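Laccase (Botrytis aclada, PDB 3V9E) is a glycosylated multicopper oxidase that probably couples the oxidation of hydroquinone-type phenols to the reduction of dioxygen to water. Local coordinates at residues R68-S73 / P98-D103. Numbering follows the deposited sequence.
With NAG (2-acetamido-2-deoxy-beta-D-glucopyranose), chain K.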
# COMPACT_ATOMS: atom_id res chain seq x y z
N ARG A 68 11.13 12.58 15.45
CA ARG A 68 11.92 12.65 14.25
C ARG A 68 11.21 13.57 13.29
O ARG A 68 10.01 13.41 13.10
CB ARG A 68 12.04 11.29 13.63
CG ARG A 68 12.91 10.34 14.53
CD ARG A 68 13.43 9.16 13.79
NE ARG A 68 13.84 8.12 14.74
CZ ARG A 68 15.03 8.02 15.31
NH1 ARG A 68 15.99 8.89 15.04
NH2 ARG A 68 15.25 7.06 16.17
N GLU A 69 11.94 14.49 12.72
CA GLU A 69 11.40 15.47 11.87
C GLU A 69 11.91 15.31 10.43
O GLU A 69 13.09 15.16 10.20
CB GLU A 69 11.76 16.83 12.46
CG GLU A 69 11.03 17.96 11.82
CD GLU A 69 11.17 19.28 12.56
OE1 GLU A 69 12.24 19.54 13.11
OE2 GLU A 69 10.22 20.09 12.52
N TYR A 70 11.02 15.45 9.46
CA TYR A 70 11.33 15.34 8.06
C TYR A 70 10.69 16.49 7.29
O TYR A 70 9.68 16.99 7.65
CB TYR A 70 10.79 13.99 7.53
CG TYR A 70 11.15 12.76 8.44
CD1 TYR A 70 10.44 12.54 9.61
CD2 TYR A 70 12.15 11.85 8.12
CE1 TYR A 70 10.68 11.47 10.45
CE2 TYR A 70 12.42 10.77 8.98
CZ TYR A 70 11.68 10.58 10.15
OH TYR A 70 11.90 9.49 11.00
N TRP A 71 11.30 16.90 6.16
CA TRP A 71 10.74 17.91 5.31
C TRP A 71 10.68 17.22 3.96
O TRP A 71 11.71 16.73 3.50
CB TRP A 71 11.63 19.17 5.23
CG TRP A 71 11.53 20.07 6.41
CD1 TRP A 71 10.77 21.21 6.53
CD2 TRP A 71 12.21 19.91 7.63
NE1 TRP A 71 10.94 21.77 7.78
CE2 TRP A 71 11.84 20.98 8.47
CE3 TRP A 71 13.13 18.96 8.11
CZ2 TRP A 71 12.33 21.10 9.75
CZ3 TRP A 71 13.60 19.08 9.36
CH2 TRP A 71 13.22 20.14 10.17
N LEU A 72 9.50 17.15 3.36
CA LEU A 72 9.31 16.58 2.06
C LEU A 72 8.71 17.62 1.16
O LEU A 72 7.83 18.40 1.55
CB LEU A 72 8.41 15.34 2.07
CG LEU A 72 8.83 14.12 2.92
CD1 LEU A 72 7.85 12.95 2.85
CD2 LEU A 72 10.16 13.71 2.39
N SER A 73 9.19 17.59 -0.06
CA SER A 73 8.67 18.41 -1.13
C SER A 73 8.12 17.57 -2.24
O SER A 73 8.81 16.81 -2.88
CB SER A 73 9.79 19.25 -1.71
OG SER A 73 9.38 19.92 -2.89
N PRO A 98 12.43 9.76 -0.67
CA PRO A 98 13.33 9.46 0.45
C PRO A 98 12.75 8.50 1.44
O PRO A 98 11.59 8.46 1.66
CB PRO A 98 13.53 10.80 1.17
CG PRO A 98 12.96 11.85 0.26
CD PRO A 98 12.02 11.16 -0.70
N ALA A 99 13.63 7.68 2.02
CA ALA A 99 13.27 6.78 3.12
C ALA A 99 12.97 7.58 4.40
O ALA A 99 13.69 8.50 4.81
CB ALA A 99 14.41 5.82 3.36
N ILE A 100 11.84 7.23 5.01
CA ILE A 100 11.52 7.69 6.27
C ILE A 100 11.75 6.51 7.17
O ILE A 100 11.08 5.44 7.07
CB ILE A 100 10.07 8.18 6.31
CG1 ILE A 100 9.94 9.37 5.39
CG2 ILE A 100 9.67 8.51 7.77
CD1 ILE A 100 8.54 9.89 5.31
N ILE A 101 12.68 6.68 8.08
CA ILE A 101 13.08 5.56 8.93
C ILE A 101 12.95 6.01 10.38
O ILE A 101 13.41 7.08 10.77
CB ILE A 101 14.47 5.08 8.59
CG1 ILE A 101 14.51 4.63 7.11
CG2 ILE A 101 14.89 3.88 9.46
CD1 ILE A 101 15.90 4.33 6.56
N ALA A 102 12.34 5.17 11.17
CA ALA A 102 12.12 5.47 12.56
C ALA A 102 12.10 4.20 13.34
O ALA A 102 12.22 3.10 12.77
CB ALA A 102 10.81 6.25 12.69
N ASP A 103 12.00 4.32 14.66
CA ASP A 103 11.84 3.20 15.54
C ASP A 103 10.45 3.20 16.11
O ASP A 103 9.80 4.25 16.24
CB ASP A 103 12.74 3.33 16.78
CG ASP A 103 14.21 3.27 16.46
OD1 ASP A 103 14.68 2.42 15.70
OD2 ASP A 103 14.90 4.05 17.09
C1 NAG K . 13.23 17.74 0.31
C2 NAG K . 14.22 17.94 1.43
C3 NAG K . 13.84 19.17 2.19
C4 NAG K . 13.83 20.33 1.19
C5 NAG K . 12.89 20.04 0.06
C6 NAG K . 12.84 21.19 -0.94
C7 NAG K . 14.95 15.72 2.19
C8 NAG K . 14.59 14.59 3.10
N2 NAG K . 14.09 16.76 2.29
O3 NAG K . 14.82 19.31 3.16
O4 NAG K . 13.50 21.49 1.93
O5 NAG K . 13.26 18.83 -0.62
O6 NAG K . 14.13 21.44 -1.50
O7 NAG K . 15.94 15.69 1.45
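Tyr70 lays one face of its ring over the CG2 methyl of Ile100, a CH-pi contact with the methyl 3.9 Å from the ring centroid and displaced toward the rim. With CG beside the backbone N (chi1 -47°), the ring reaches across to strand 100-103, where OH donates to Ile101 O at 2.9 Å. The carbonyl oxygen lies in the ring plane, whereas the hydroxyl stands 55° out of the carbonyl plane. Next along, Arg68, extended from CG to NE, passes Ala102, and its NH2 makes a salt bridge to Asp103 OD2 at 3.2 Å, whose hydrogen bond is weak and bent (125°). Arg68 NE makes its stronger salt bridge to Asp106 OD2, which also accepts from Asp103 N. Leu72 divides its methyls, CD1 meeting Ile100 CD1 and CD2 meeting Pro98 CG, each at 4.0 Å. The backbone O of Trp71 accepts a hydrogen bond from N2 of an attached NAG at 2.7 Å. The two short segments run antiparallel, their axes coming within 8.9 Å, joined through side chains across the two sheets of a cupredoxin-like beta sandwich: strand 67-79, which carries 68-73, lies between strands 86-91 and 107-114, and strand 100-103 edges the other sheet beside strand 180-186.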